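Local coordinates for protein Lysine/ornithine decarboxylase (Selenomonas ruminantium, PDB 5GJO) that decarboxylates both L-lysine and L-ornithine, giving cadaverine and putrescine, as a homodimer that depends on pyridoxal 5'-phosphate, at residues A[112-117]-A[127-132]; A[132-137]-A[170-175]; A[145-150]-A[298-303]; A[184-189]-A[220-225]. The protein carries 2 engineered substitutions. All blocks are in the same frame, centred on the assembly; numbering follows the deposited sequence.

Contact 1 of 4, residues A[112-117]-A[127-132]; sequences RRFTFD and KAVPGA
Phe114 and Arg112 meet Val129 and Ala132 in a half-buried contact, apolar on its inner side and polar on its outer, where the end of helix 122-128 turns back toward strand 113-116. The Phe114 ring offers its edge to Val129, with CZ 3.7 Å from CG2, and its CE2 lies 3.8 Å from CB of Ala132. The contact lies within the beta-alpha-beta unit of strand 113-116, helix 122-128 and strand 133-137 in the TIM-barrel domain, where the helix hands over to the second strand; a type II turn from Val129 to Ala132 leads out of the helix, with Gly131 at positive phi. An alanine in place of Phe114 would probably open a gap beside the Val129 and Ala132 methyls. Arg112 NH1 gives a bent hydrogen bond (141°) of 3.0 Å to Gly131 O, which sits near the guanidinium edge, tilted 15° from its plane, while a water bridges NE to Pro130 O. NH2 has a further partner, a salt bridge to Asp133.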
loop_
_atom_site.group_PDB
_atom_site.type_symbol
_atom_site.label_atom_id
_atom_site.label_comp_id
_atom_site.label_asym_id
_atom_site.label_seq_id
_atom_site.Cartn_x
_atom_site.Cartn_y
_atom_site.Cartn_z
ATOM N N ARG A 112 -1.009 14.106 -26.556
ATOM C CA ARG A 112 -2.281 14.306 -27.224
ATOM C C ARG A 112 -2.952 13.026 -27.716
ATOM O O ARG A 112 -3.537 13.008 -28.780
ATOM C CB ARG A 112 -2.155 15.353 -28.334
ATOM C CG ARG A 112 -1.026 15.129 -29.321
ATOM C CD ARG A 112 -1.090 16.122 -30.472
ATOM N NE ARG A 112 -2.409 16.125 -31.096
ATOM C CZ ARG A 112 -2.851 15.204 -31.945
ATOM N NH1 ARG A 112 -4.086 15.286 -32.432
ATOM N NH2 ARG A 112 -2.079 14.192 -32.297
ATOM N N ARG A 113 -2.845 11.953 -26.938
ATOM C CA ARG A 113 -3.495 10.664 -27.308
ATOM C C ARG A 113 -4.087 10.262 -25.966
ATOM O O ARG A 113 -3.318 10.164 -24.958
ATOM C CB ARG A 113 -2.460 9.703 -27.811
ATOM C CG ARG A 113 -3.002 8.386 -28.244
ATOM C CD ARG A 113 -1.860 7.570 -28.794
ATOM N NE ARG A 113 -2.257 6.327 -29.381
ATOM C CZ ARG A 113 -2.391 6.082 -30.692
ATOM N NH1 ARG A 113 -2.224 7.035 -31.586
ATOM N NH2 ARG A 113 -2.720 4.874 -31.114
ATOM N N PHE A 114 -5.397 10.087 -25.937
ATOM C CA PHE A 114 -6.171 9.868 -24.727
ATOM C C PHE A 114 -7.105 8.692 -24.961
ATOM O O PHE A 114 -7.470 8.435 -26.066
ATOM C CB PHE A 114 -7.079 11.069 -24.438
ATOM C CG PHE A 114 -6.370 12.347 -24.071
ATOM C CD1 PHE A 114 -5.144 12.344 -23.485
ATOM C CD2 PHE A 114 -6.994 13.559 -24.277
ATOM C CE1 PHE A 114 -4.518 13.508 -23.140
ATOM C CE2 PHE A 114 -6.384 14.731 -23.934
ATOM C CZ PHE A 114 -5.133 14.701 -23.366
ATOM N N THR A 115 -7.463 8.002 -23.892
ATOM C CA THR A 115 -8.677 7.123 -23.870
ATOM C C THR A 115 -9.762 7.716 -23.054
ATOM O O THR A 115 -9.542 8.537 -22.211
ATOM C CB THR A 115 -8.373 5.641 -23.436
ATOM O OG1 THR A 115 -8.102 5.645 -22.056
ATOM C CG2 THR A 115 -7.152 5.114 -24.162
ATOM N N PHE A 116 -10.983 7.280 -23.337
ATOM C CA PHE A 116 -12.136 7.633 -22.541
ATOM C C PHE A 116 -13.256 6.597 -22.665
ATOM O O PHE A 116 -13.296 5.843 -23.593
ATOM C CB PHE A 116 -12.641 9.031 -22.890
ATOM C CG PHE A 116 -13.375 9.110 -24.189
ATOM C CD1 PHE A 116 -12.755 8.791 -25.371
ATOM C CD2 PHE A 116 -14.692 9.528 -24.228
ATOM C CE1 PHE A 116 -13.432 8.885 -26.568
ATOM C CE2 PHE A 116 -15.373 9.608 -25.411
ATOM C CZ PHE A 116 -14.749 9.285 -26.578
ATOM N N ASP A 117 -14.126 6.565 -21.672
ATOM C CA ASP A 117 -15.253 5.651 -21.681
ATOM C C ASP A 117 -16.570 6.270 -21.226
ATOM O O ASP A 117 -17.501 5.562 -20.964
ATOM C CB ASP A 117 -14.945 4.376 -20.883
ATOM C CG ASP A 117 -14.703 4.638 -19.408
ATOM O OD1 ASP A 117 -15.098 5.684 -18.905
ATOM O OD2 ASP A 117 -14.122 3.771 -18.754
ATOM N N LYS A 127 -11.196 20.699 -23.505
ATOM C CA LYS A 127 -10.725 21.899 -22.930
ATOM C C LYS A 127 -9.212 21.882 -22.707
ATOM O O LYS A 127 -8.575 22.894 -22.857
ATOM C CB LYS A 127 -11.410 22.126 -21.615
ATOM C CG LYS A 127 -11.074 23.438 -20.971
ATOM C CD LYS A 127 -12.031 23.832 -19.857
ATOM C CE LYS A 127 -11.285 24.756 -18.900
ATOM N NZ LYS A 127 -12.251 25.646 -18.222
ATOM N N ALA A 128 -8.647 20.763 -22.268
ATOM C CA ALA A 128 -7.249 20.719 -21.857
ATOM C C ALA A 128 -6.369 20.590 -23.047
ATOM O O ALA A 128 -5.318 21.200 -23.067
ATOM C CB ALA A 128 -7.004 19.541 -20.886
ATOM N N VAL A 129 -6.754 19.775 -24.016
ATOM C CA VAL A 129 -5.947 19.502 -25.200
ATOM C C VAL A 129 -6.842 19.425 -26.427
ATOM O O VAL A 129 -7.139 18.349 -26.988
ATOM C CB VAL A 129 -5.069 18.255 -25.061
ATOM C CG1 VAL A 129 -4.109 18.142 -26.256
ATOM C CG2 VAL A 129 -4.291 18.304 -23.752
ATOM N N PRO A 130 -7.291 20.596 -26.902
ATOM C CA PRO A 130 -8.173 20.568 -28.076
ATOM C C PRO A 130 -7.558 19.902 -29.271
ATOM O O PRO A 130 -6.364 19.958 -29.504
ATOM C CB PRO A 130 -8.513 22.062 -28.338
ATOM C CG PRO A 130 -7.913 22.833 -27.241
ATOM C CD PRO A 130 -7.091 21.935 -26.335
ATOM N N GLY A 131 -8.362 19.138 -29.995
ATOM C CA GLY A 131 -7.907 18.437 -31.150
ATOM C C GLY A 131 -7.148 17.114 -30.859
ATOM O O GLY A 131 -6.704 16.473 -31.766
ATOM N N ALA A 132 -7.086 16.720 -29.597
ATOM C CA ALA A 132 -6.348 15.442 -29.203
ATOM C C ALA A 132 -6.938 14.250 -29.864
ATOM O O ALA A 132 -8.188 14.204 -30.096
ATOM C CB ALA A 132 -6.371 15.261 -27.677
HETATM O O HOH W 1 -4.193 18.607 -30.528
#

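Contact 2 of 4, residues A[132-137]-A[170-175]; sequences ADVLVR and AGLHAM
Asp133 and His173 lie side by side and point the same way from neighbouring parallel strands, with the carboxylate and imidazole planes 66° apart. His173 holds its CG anti to the backbone N (chi1 174°), and ND1 donates to Asp133 OD1 over 2.7 Å. The oxygen sits in the ring plane, but the donor reaches it from above the carboxylate plane. This is a His-carboxylate hydrogen bond far from the cofactor. The other carboxylate oxygen, OD2, takes a salt bridge from Arg112, so Asp133 joins two basic side chains. Met175 crosses the same aspartate obliquely: SD packs 3.6 Å from Asp133 CB, and CE turns to within 3.5 Å of Asp133 OD2. On the other face of the sheet, Val134 and Leu172 meet at about a right angle, CG1 to CD1 at 4.1 Å.

The backbones hold this register with three hydrogen bonds: His173 N to Ala132 O, Val134 N to His173 O, and Met175 N to Val134 O. Just before the strand, Gly171 ends helix 160-169 in a Schellman motif. Strand 133-137 runs between strands 113-116 and 173-178 in the parallel barrel sheet; Val134 and Leu172 pack against Ala167 of helix 160-169 and Met125 of helix 122-128, while Met175 touches Arg113 on the opposite face.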
loop_
_atom_site.group_PDB
_atom_site.type_symbol
_atom_site.label_atom_id
_atom_site.label_comp_id
_atom_site.label_asym_id
_atom_site.label_seq_id
_atom_site.Cartn_x
_atom_site.Cartn_y
_atom_site.Cartn_z
ATOM N N ALA A 132 -7.086 16.720 -29.597
ATOM C CA ALA A 132 -6.348 15.442 -29.203
ATOM C C ALA A 132 -6.938 14.250 -29.864
ATOM O O ALA A 132 -8.188 14.204 -30.096
ATOM C CB ALA A 132 -6.371 15.261 -27.677
ATOM N N ASP A 133 -6.108 13.279 -30.201
ATOM C CA ASP A 133 -6.565 12.004 -30.633
ATOM C C ASP A 133 -7.215 11.262 -29.432
ATOM O O ASP A 133 -6.596 11.176 -28.322
ATOM C CB ASP A 133 -5.388 11.183 -31.179
ATOM C CG ASP A 133 -4.749 11.806 -32.363
ATOM O OD1 ASP A 133 -5.499 12.458 -33.119
ATOM O OD2 ASP A 133 -3.517 11.665 -32.533
ATOM N N VAL A 134 -8.394 10.709 -29.675
ATOM C CA VAL A 134 -9.081 9.897 -28.650
ATOM C C VAL A 134 -9.476 8.538 -29.157
ATOM O O VAL A 134 -9.863 8.330 -30.321
ATOM C CB VAL A 134 -10.309 10.601 -28.014
ATOM C CG1 VAL A 134 -9.920 11.867 -27.370
ATOM C CG2 VAL A 134 -11.432 10.822 -29.081
ATOM N N LEU A 135 -9.265 7.510 -28.298
ATOM C CA LEU A 135 -9.752 6.181 -28.530
ATOM C C LEU A 135 -10.808 5.911 -27.458
ATOM O O LEU A 135 -10.591 6.084 -26.258
ATOM C CB LEU A 135 -8.664 5.110 -28.415
ATOM C CG LEU A 135 -7.453 5.256 -29.349
ATOM C CD1 LEU A 135 -6.652 6.439 -28.926
ATOM C CD2 LEU A 135 -6.547 4.054 -29.118
ATOM N N VAL A 136 -11.957 5.406 -27.891
ATOM C CA VAL A 136 -13.003 5.117 -26.970
ATOM C C VAL A 136 -12.759 3.675 -26.484
ATOM O O VAL A 136 -12.476 2.819 -27.278
ATOM C CB VAL A 136 -14.427 5.239 -27.562
ATOM C CG1 VAL A 136 -14.691 4.308 -28.685
ATOM C CG2 VAL A 136 -15.478 5.050 -26.456
ATOM N N ARG A 137 -12.894 3.492 -25.169
ATOM C CA ARG A 137 -12.629 2.166 -24.568
ATOM C C ARG A 137 -13.974 1.481 -24.407
ATOM O O ARG A 137 -14.868 2.038 -23.694
ATOM C CB ARG A 137 -12.061 2.345 -23.189
ATOM C CG ARG A 137 -11.664 1.000 -22.562
ATOM C CD ARG A 137 -10.894 1.268 -21.298
ATOM N NE ARG A 137 -10.709 0.079 -20.490
ATOM C CZ ARG A 137 -9.922 0.072 -19.406
ATOM N NH1 ARG A 137 -9.107 1.092 -19.130
ATOM N NH2 ARG A 137 -9.873 -1.038 -18.635
ATOM N N ALA A 170 -17.042 17.907 -30.167
ATOM C CA ALA A 170 -16.322 18.798 -29.338
ATOM C C ALA A 170 -14.893 19.170 -29.835
ATOM O O ALA A 170 -14.142 19.766 -29.074
ATOM C CB ALA A 170 -16.281 18.290 -27.902
ATOM N N GLY A 171 -14.519 18.746 -31.026
ATOM C CA GLY A 171 -13.256 19.136 -31.671
ATOM C C GLY A 171 -12.104 18.202 -31.405
ATOM O O GLY A 171 -10.974 18.456 -31.823
ATOM N N LEU A 172 -12.402 17.075 -30.776
ATOM C CA LEU A 172 -11.389 15.999 -30.643
ATOM C C LEU A 172 -11.305 15.195 -31.877
ATOM O O LEU A 172 -12.248 15.153 -32.674
ATOM C CB LEU A 172 -11.719 15.119 -29.394
ATOM C CG LEU A 172 -11.764 15.925 -28.064
ATOM C CD1 LEU A 172 -12.425 15.137 -26.945
ATOM C CD2 LEU A 172 -10.359 16.327 -27.610
ATOM N N HIS A 173 -10.196 14.465 -32.077
ATOM C CA HIS A 173 -10.074 13.670 -33.211
ATOM C C HIS A 173 -10.500 12.232 -32.867
ATOM O O HIS A 173 -9.818 11.588 -32.067
ATOM C CB HIS A 173 -8.658 13.683 -33.773
ATOM C CG HIS A 173 -8.464 12.726 -34.910
ATOM N ND1 HIS A 173 -7.335 11.964 -35.064
ATOM C CD2 HIS A 173 -9.204 12.501 -36.011
ATOM C CE1 HIS A 173 -7.441 11.221 -36.142
ATOM N NE2 HIS A 173 -8.567 11.532 -36.739
ATOM N N ALA A 174 -11.583 11.755 -33.469
ATOM C CA ALA A 174 -12.088 10.401 -33.249
ATOM C C ALA A 174 -11.226 9.404 -33.982
ATOM O O ALA A 174 -11.367 9.156 -35.207
ATOM C CB ALA A 174 -13.556 10.324 -33.661
ATOM N N MET A 175 -10.259 8.822 -33.238
ATOM C CA MET A 175 -9.161 8.110 -33.854
ATOM C C MET A 175 -9.353 6.598 -33.886
ATOM O O MET A 175 -8.881 5.864 -34.806
ATOM C CB MET A 175 -7.848 8.428 -33.085
ATOM C CG MET A 175 -6.662 7.873 -33.858
ATOM S SD MET A 175 -5.175 8.017 -32.885
ATOM C CE MET A 175 -4.165 8.629 -34.234
#

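Contact 3 of 4, residues A[145-150]-A[298-303]; sequences ALVDLN and MYDHWC. Engineered in segment 298-303: Cys303 (natural residue Thr). With NA (sodium ion), chain J.
Leu146 is the close-fitting part of this contact: its CD2 lies 3.3 Å from Asp300 O and 3.7 Å from CE3 of Trp302, whose ring it meets at the edge. CB points toward 298-303, and CG, anti to the backbone N (chi1 -173°), carries CD2 on to Asp300 O; the side chain crosses the indole at about a right angle. Val147 packs more lightly, CG2 to Asp300 OD1 at 4.0 Å; Asp300 is salt-bridged to Arg259. Leu146 and Val147 form a classic beta bulge facing Ser183, and the contact joins this barrel loop to the chain after helix 296-299. Leu149, in the pyridoxal phosphate pocket, packs on Cys324 of the second subunit, probably the proton donor shared across the dimer. At exposed His301, on the looser side, the ring slides past Leu146 in the opposite direction. Tyr299 OH, on the last turn of helix 296-299, binds a sodium ion with Ser357 O of the second subunit. Engineered Cys303 makes a disulfide with Cys226, the other engineered cysteine.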
loop_
_atom_site.group_PDB
_atom_site.type_symbol
_atom_site.label_atom_id
_atom_site.label_comp_id
_atom_site.label_asym_id
_atom_site.label_seq_id
_atom_site.Cartn_x
_atom_site.Cartn_y
_atom_site.Cartn_z
ATOM N N ALA A 145 -9.851 -13.548 -16.199
ATOM C CA ALA A 145 -9.006 -12.426 -15.848
ATOM C C ALA A 145 -8.879 -12.375 -14.341
ATOM O O ALA A 145 -9.850 -12.475 -13.653
ATOM C CB ALA A 145 -9.610 -11.136 -16.342
ATOM N N LEU A 146 -7.672 -12.231 -13.832
ATOM C CA LEU A 146 -7.507 -12.098 -12.382
ATOM C C LEU A 146 -8.062 -10.806 -11.856
ATOM O O LEU A 146 -8.622 -10.802 -10.754
ATOM C CB LEU A 146 -6.048 -12.179 -12.028
ATOM C CG LEU A 146 -5.683 -12.238 -10.519
ATOM C CD1 LEU A 146 -6.191 -13.530 -9.898
ATOM C CD2 LEU A 146 -4.186 -12.053 -10.320
ATOM N N VAL A 147 -7.901 -9.743 -12.635
ATOM C CA VAL A 147 -8.328 -8.400 -12.298
ATOM C C VAL A 147 -9.344 -8.013 -13.368
ATOM O O VAL A 147 -9.009 -7.876 -14.590
ATOM C CB VAL A 147 -7.153 -7.414 -12.260
ATOM C CG1 VAL A 147 -7.633 -6.026 -11.875
ATOM C CG2 VAL A 147 -6.045 -7.821 -11.273
ATOM N N ASP A 148 -10.562 -7.741 -12.929
ATOM C CA ASP A 148 -11.616 -7.300 -13.860
ATOM C C ASP A 148 -11.396 -5.834 -14.227
ATOM O O ASP A 148 -11.420 -4.938 -13.322
ATOM C CB ASP A 148 -12.939 -7.502 -13.152
ATOM C CG ASP A 148 -14.146 -6.889 -13.869
ATOM O OD1 ASP A 148 -14.122 -6.646 -15.093
ATOM O OD2 ASP A 148 -15.177 -6.745 -13.161
ATOM N N LEU A 149 -11.253 -5.564 -15.527
ATOM C CA LEU A 149 -10.998 -4.217 -15.978
ATOM C C LEU A 149 -12.155 -3.728 -16.850
ATOM O O LEU A 149 -11.955 -2.888 -17.746
ATOM C CB LEU A 149 -9.640 -4.103 -16.643
ATOM C CG LEU A 149 -8.460 -4.343 -15.677
ATOM C CD1 LEU A 149 -7.182 -4.210 -16.520
ATOM C CD2 LEU A 149 -8.475 -3.372 -14.483
ATOM N N ASN A 150 -13.356 -4.289 -16.617
ATOM C CA ASN A 150 -14.491 -3.954 -17.493
ATOM C C ASN A 150 -15.777 -3.642 -16.768
ATOM O O ASN A 150 -16.855 -3.562 -17.418
ATOM C CB ASN A 150 -14.671 -5.076 -18.495
ATOM C CG ASN A 150 -13.562 -5.069 -19.549
ATOM O OD1 ASN A 150 -13.638 -4.336 -20.524
ATOM N ND2 ASN A 150 -12.534 -5.901 -19.369
ATOM N N MET A 298 -2.135 -8.576 -1.377
ATOM C CA MET A 298 -3.361 -7.870 -0.999
ATOM C C MET A 298 -4.065 -7.248 -2.193
ATOM O O MET A 298 -5.276 -7.439 -2.426
ATOM C CB MET A 298 -2.992 -6.776 0.007
ATOM C CG MET A 298 -2.478 -7.327 1.312
ATOM S SD MET A 298 -3.778 -8.315 2.137
ATOM C CE MET A 298 -5.143 -7.015 1.866
ATOM N N TYR A 299 -3.344 -6.481 -2.959
ATOM C CA TYR A 299 -3.964 -5.735 -4.043
ATOM C C TYR A 299 -4.092 -6.520 -5.333
ATOM O O TYR A 299 -4.906 -6.151 -6.169
ATOM C CB TYR A 299 -3.235 -4.420 -4.361
ATOM C CG TYR A 299 -3.378 -3.366 -3.341
ATOM C CD1 TYR A 299 -4.493 -2.574 -3.301
ATOM C CD2 TYR A 299 -2.390 -3.142 -2.406
ATOM C CE1 TYR A 299 -4.645 -1.634 -2.334
ATOM C CE2 TYR A 299 -2.540 -2.147 -1.452
ATOM C CZ TYR A 299 -3.680 -1.427 -1.409
ATOM O OH TYR A 299 -3.837 -0.378 -0.499
ATOM N N ASP A 300 -3.269 -7.513 -5.542
ATOM C CA ASP A 300 -3.123 -8.169 -6.874
ATOM C C ASP A 300 -3.436 -9.653 -6.718
ATOM O O ASP A 300 -3.171 -10.411 -7.644
ATOM C CB ASP A 300 -1.685 -7.966 -7.354
ATOM C CG ASP A 300 -1.485 -8.229 -8.842
ATOM O OD1 ASP A 300 -2.347 -7.896 -9.662
ATOM O OD2 ASP A 300 -0.408 -8.808 -9.179
ATOM N N HIS A 301 -4.027 -10.046 -5.554
ATOM C CA HIS A 301 -4.460 -11.404 -5.245
ATOM C C HIS A 301 -3.355 -12.428 -5.575
ATOM O O HIS A 301 -3.635 -13.515 -6.105
ATOM C CB HIS A 301 -5.747 -11.795 -6.024
ATOM C CG HIS A 301 -6.782 -10.717 -6.048
ATOM N ND1 HIS A 301 -7.263 -10.179 -7.233
ATOM C CD2 HIS A 301 -7.338 -9.989 -5.045
ATOM C CE1 HIS A 301 -8.102 -9.194 -6.955
ATOM N NE2 HIS A 301 -8.173 -9.059 -5.637
ATOM N N TRP A 302 -2.102 -12.102 -5.319
ATOM C CA TRP A 302 -0.985 -12.841 -5.903
ATOM C C TRP A 302 -0.230 -13.768 -4.941
ATOM O O TRP A 302 -0.250 -13.540 -3.765
ATOM C CB TRP A 302 -0.011 -11.849 -6.534
ATOM C CG TRP A 302 0.873 -12.419 -7.607
ATOM C CD1 TRP A 302 2.123 -12.923 -7.454
ATOM C CD2 TRP A 302 0.569 -12.532 -8.994
ATOM N NE1 TRP A 302 2.617 -13.346 -8.652
ATOM C CE2 TRP A 302 1.681 -13.112 -9.619
ATOM C CE3 TRP A 302 -0.527 -12.182 -9.775
ATOM C CZ2 TRP A 302 1.718 -13.354 -10.980
ATOM C CZ3 TRP A 302 -0.482 -12.417 -11.112
ATOM C CH2 TRP A 302 0.631 -13.006 -11.710
ATOM N N CYS A 303 0.391 -14.827 -5.470
ATOM C CA CYS A 303 1.223 -15.742 -4.637
ATOM C C CYS A 303 2.555 -15.809 -5.309
ATOM O O CYS A 303 2.585 -16.248 -6.462
ATOM C CB CYS A 303 0.551 -17.123 -4.697
ATOM S SG CYS A 303 1.503 -18.479 -3.899
HETATM NA NA NA J . -1.755 0.690 -0.221
#

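Contact 4 of 4, residues A[184-189]-A[220-225]; sequences QSLSTA and GFPVPD. With PLP (pyridoxal-5'-phosphate), chain H; SO4 (sulfate ion), chain C.
Gln184 and Val223 are joined by a pair of hydrogen bonds that use both the oxygen and the nitrogen of the side-chain amide. OE1 accepts from Val223 N at 2.9 Å, and NE2 donates to Val223 O, also at 2.9 Å. The chain bends at chi2 (78°) on its way to this backbone. A third hydrogen bond, Ser185 N to Gly220 O, links the main chains of two barrel loops, after strands 173-178 and 214-216, on the cofactor's phosphate side.

Apolar and van der Waals contacts centre on Pro222. Its CB lies 3.5 Å from Gln184 CD, the two side chains crossing at about a right angle, and 4.0 Å from Leu186 CD2. Ser185 O is buried against the proline ring with no polar partner. An alanine in place of Gln184 would probably leave Val223 N and O without their side-chain mates and a gap beside Pro222 CB.

A sulfate, probably from the crystallisation liquor, takes hydrogen bonds from Ser187 OG and Ala189 N. Gly220 N donates to PLP O1P over 2.9 Å, and a water joins Gln184 N, Phe221 O and PLP O2P. Gly258 N, Arg259 N, Ser183 OG and Tyr353 OH are among the cofactor's other partners. Loop 220-225 thus supplies Gly220 N and helps hold the water, and the Gln184 amide probably helps position it from the second shell.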
loop_
_atom_site.group_PDB
_atom_site.type_symbol
_atom_site.label_atom_id
_atom_site.label_comp_id
_atom_site.label_asym_id
_atom_site.label_seq_id
_atom_site.Cartn_x
_atom_site.Cartn_y
_atom_site.Cartn_z
ATOM N N GLN A 184 -3.739 -10.291 -15.969
ATOM C CA GLN A 184 -3.448 -11.693 -15.820
ATOM C C GLN A 184 -4.517 -12.520 -16.503
ATOM O O GLN A 184 -5.231 -13.230 -15.870
ATOM C CB GLN A 184 -3.264 -12.108 -14.359
ATOM C CG GLN A 184 -2.831 -13.553 -14.193
ATOM C CD GLN A 184 -1.351 -13.785 -14.476
ATOM O OE1 GLN A 184 -0.660 -12.917 -14.944
ATOM N NE2 GLN A 184 -0.886 -14.994 -14.189
ATOM N N SER A 185 -4.655 -12.327 -17.806
ATOM C CA SER A 185 -5.627 -13.057 -18.571
ATOM C C SER A 185 -5.056 -14.404 -18.988
ATOM O O SER A 185 -4.007 -14.475 -19.579
ATOM C CB SER A 185 -6.025 -12.267 -19.815
ATOM O OG SER A 185 -6.861 -13.019 -20.625
ATOM N N LEU A 186 -5.768 -15.459 -18.649
ATOM C CA LEU A 186 -5.420 -16.790 -19.108
ATOM C C LEU A 186 -6.252 -17.161 -20.335
ATOM O O LEU A 186 -6.178 -18.257 -20.793
ATOM C CB LEU A 186 -5.561 -17.822 -17.984
ATOM C CG LEU A 186 -4.867 -17.451 -16.664
ATOM C CD1 LEU A 186 -5.029 -18.497 -15.582
ATOM C CD2 LEU A 186 -3.401 -17.186 -16.907
ATOM N N SER A 187 -7.024 -16.209 -20.850
ATOM C CA SER A 187 -7.830 -16.393 -22.063
ATOM C C SER A 187 -7.226 -15.714 -23.255
ATOM O O SER A 187 -6.853 -14.571 -23.189
ATOM C CB SER A 187 -9.280 -15.861 -21.865
ATOM O OG SER A 187 -10.029 -15.951 -23.089
ATOM N N THR A 188 -6.985 -16.483 -24.309
ATOM C CA THR A 188 -6.691 -15.952 -25.654
ATOM C C THR A 188 -7.966 -15.513 -26.385
ATOM O O THR A 188 -8.021 -14.427 -27.059
ATOM C CB THR A 188 -5.925 -16.972 -26.437
ATOM O OG1 THR A 188 -4.671 -17.214 -25.788
ATOM C CG2 THR A 188 -5.669 -16.532 -27.844
ATOM N N ALA A 189 -9.024 -16.296 -26.211
ATOM C CA ALA A 189 -10.324 -15.999 -26.846
ATOM C C ALA A 189 -10.889 -14.629 -26.534
ATOM O O ALA A 189 -11.589 -14.012 -27.384
ATOM C CB ALA A 189 -11.376 -17.048 -26.463
ATOM N N GLY A 220 -2.715 -7.327 -20.353
ATOM C CA GLY A 220 -3.254 -8.533 -19.757
ATOM C C GLY A 220 -2.465 -9.802 -19.971
ATOM O O GLY A 220 -2.817 -10.832 -19.443
ATOM N N PHE A 221 -1.403 -9.700 -20.755
ATOM C CA PHE A 221 -0.559 -10.848 -20.967
ATOM C C PHE A 221 -0.055 -11.344 -19.555
ATOM O O PHE A 221 0.386 -10.534 -18.765
ATOM C CB PHE A 221 0.617 -10.477 -21.859
ATOM C CG PHE A 221 0.200 -9.786 -23.131
ATOM C CD1 PHE A 221 -0.315 -10.495 -24.135
ATOM C CD2 PHE A 221 0.214 -8.415 -23.199
ATOM C CE1 PHE A 221 -0.725 -9.856 -25.318
ATOM C CE2 PHE A 221 -0.236 -7.757 -24.332
ATOM C CZ PHE A 221 -0.671 -8.482 -25.380
ATOM N N PRO A 222 -0.101 -12.657 -19.283
ATOM C CA PRO A 222 0.132 -13.146 -17.942
ATOM C C PRO A 222 1.561 -13.449 -17.634
ATOM O O PRO A 222 2.400 -13.551 -18.505
ATOM C CB PRO A 222 -0.767 -14.374 -17.881
ATOM C CG PRO A 222 -0.621 -14.933 -19.241
ATOM C CD PRO A 222 -0.808 -13.655 -20.074
ATOM N N VAL A 223 1.827 -13.550 -16.371
ATOM C CA VAL A 223 3.189 -13.913 -15.848
ATOM C C VAL A 223 3.017 -15.099 -14.848
ATOM O O VAL A 223 1.961 -15.214 -14.175
ATOM C CB VAL A 223 3.648 -12.637 -15.119
ATOM C CG1 VAL A 223 4.673 -12.829 -13.992
ATOM C CG2 VAL A 223 4.056 -11.553 -16.134
ATOM N N PRO A 224 4.054 -15.930 -14.688
ATOM C CA PRO A 224 4.043 -17.066 -13.780
ATOM C C PRO A 224 3.953 -16.584 -12.305
ATOM O O PRO A 224 4.554 -15.577 -11.904
ATOM C CB PRO A 224 5.391 -17.775 -13.985
ATOM C CG PRO A 224 6.089 -17.033 -14.983
ATOM C CD PRO A 224 5.304 -15.855 -15.469
ATOM N N ASP A 225 3.211 -17.350 -11.517
ATOM C CA ASP A 225 3.124 -17.137 -10.088
ATOM C C ASP A 225 3.728 -18.365 -9.362
ATOM O O ASP A 225 4.494 -19.066 -9.950
ATOM C CB ASP A 225 1.694 -16.807 -9.671
ATOM C CG ASP A 225 0.777 -18.018 -9.684
ATOM O OD1 ASP A 225 1.195 -19.082 -10.120
ATOM O OD2 ASP A 225 -0.354 -17.865 -9.209
HETATM N N1 PLP H . -2.996 -0.376 -19.925
HETATM C C2 PLP H . -4.047 0.007 -19.161
HETATM C C2A PLP H . -4.946 1.121 -19.626
HETATM C C3 PLP H . -4.313 -0.668 -17.866
HETATM O O3 PLP H . -5.364 -0.301 -17.081
HETATM C C4 PLP H . -3.396 -1.757 -17.461
HETATM C C4A PLP H . -3.579 -2.489 -16.188
HETATM O O4A PLP H . -4.185 -1.968 -15.267
HETATM C C5 PLP H . -2.283 -2.080 -18.387
HETATM C C6 PLP H . -2.152 -1.362 -19.573
HETATM C C5A PLP H . -1.303 -3.178 -18.046
HETATM O O4P PLP H . -2.016 -4.372 -17.734
HETATM P P PLP H . -1.234 -5.768 -17.557
HETATM O O1P PLP H . -0.618 -6.015 -18.913
HETATM O O2P PLP H . -2.319 -6.748 -17.178
HETATM O O3P PLP H . -0.234 -5.489 -16.460
HETATM S S SO4 C . -9.725 -19.457 -23.823
HETATM O O1 SO4 C . -8.703 -18.789 -24.687
HETATM O O2 SO4 C . -10.412 -20.493 -24.582
HETATM O O3 SO4 C . -8.876 -20.100 -22.778
HETATM O O4 SO4 C . -10.679 -18.512 -23.185
HETATM O O HOH W 2 -1.327 -9.190 -16.849
#

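How the contacts relate
Contacts 1 and 2 are neighbours, their centres 6 Å apart. They share Ala132 and follow one another along the chain through successive beta-alpha-beta units, with strands 113-116, 133-137 and 173-178 adjacent in the parallel barrel sheet. Contacts 3 and 4 form a second pair, centres 11 Å apart and about 28 to 30 Å from the first; Trp302 and Leu146 of contact 3 pack on Gln184 of contact 4. Both segments of contact 4 fall in sequence between those of contact 3. A probable hydrogen bond from Arg137 to Leu149 O ties contact 2 to contact 3. The first pair thus builds barrel wall away from the cofactor, while the second lies on the cofactor side and, through contact 3, reaches the dimer partner.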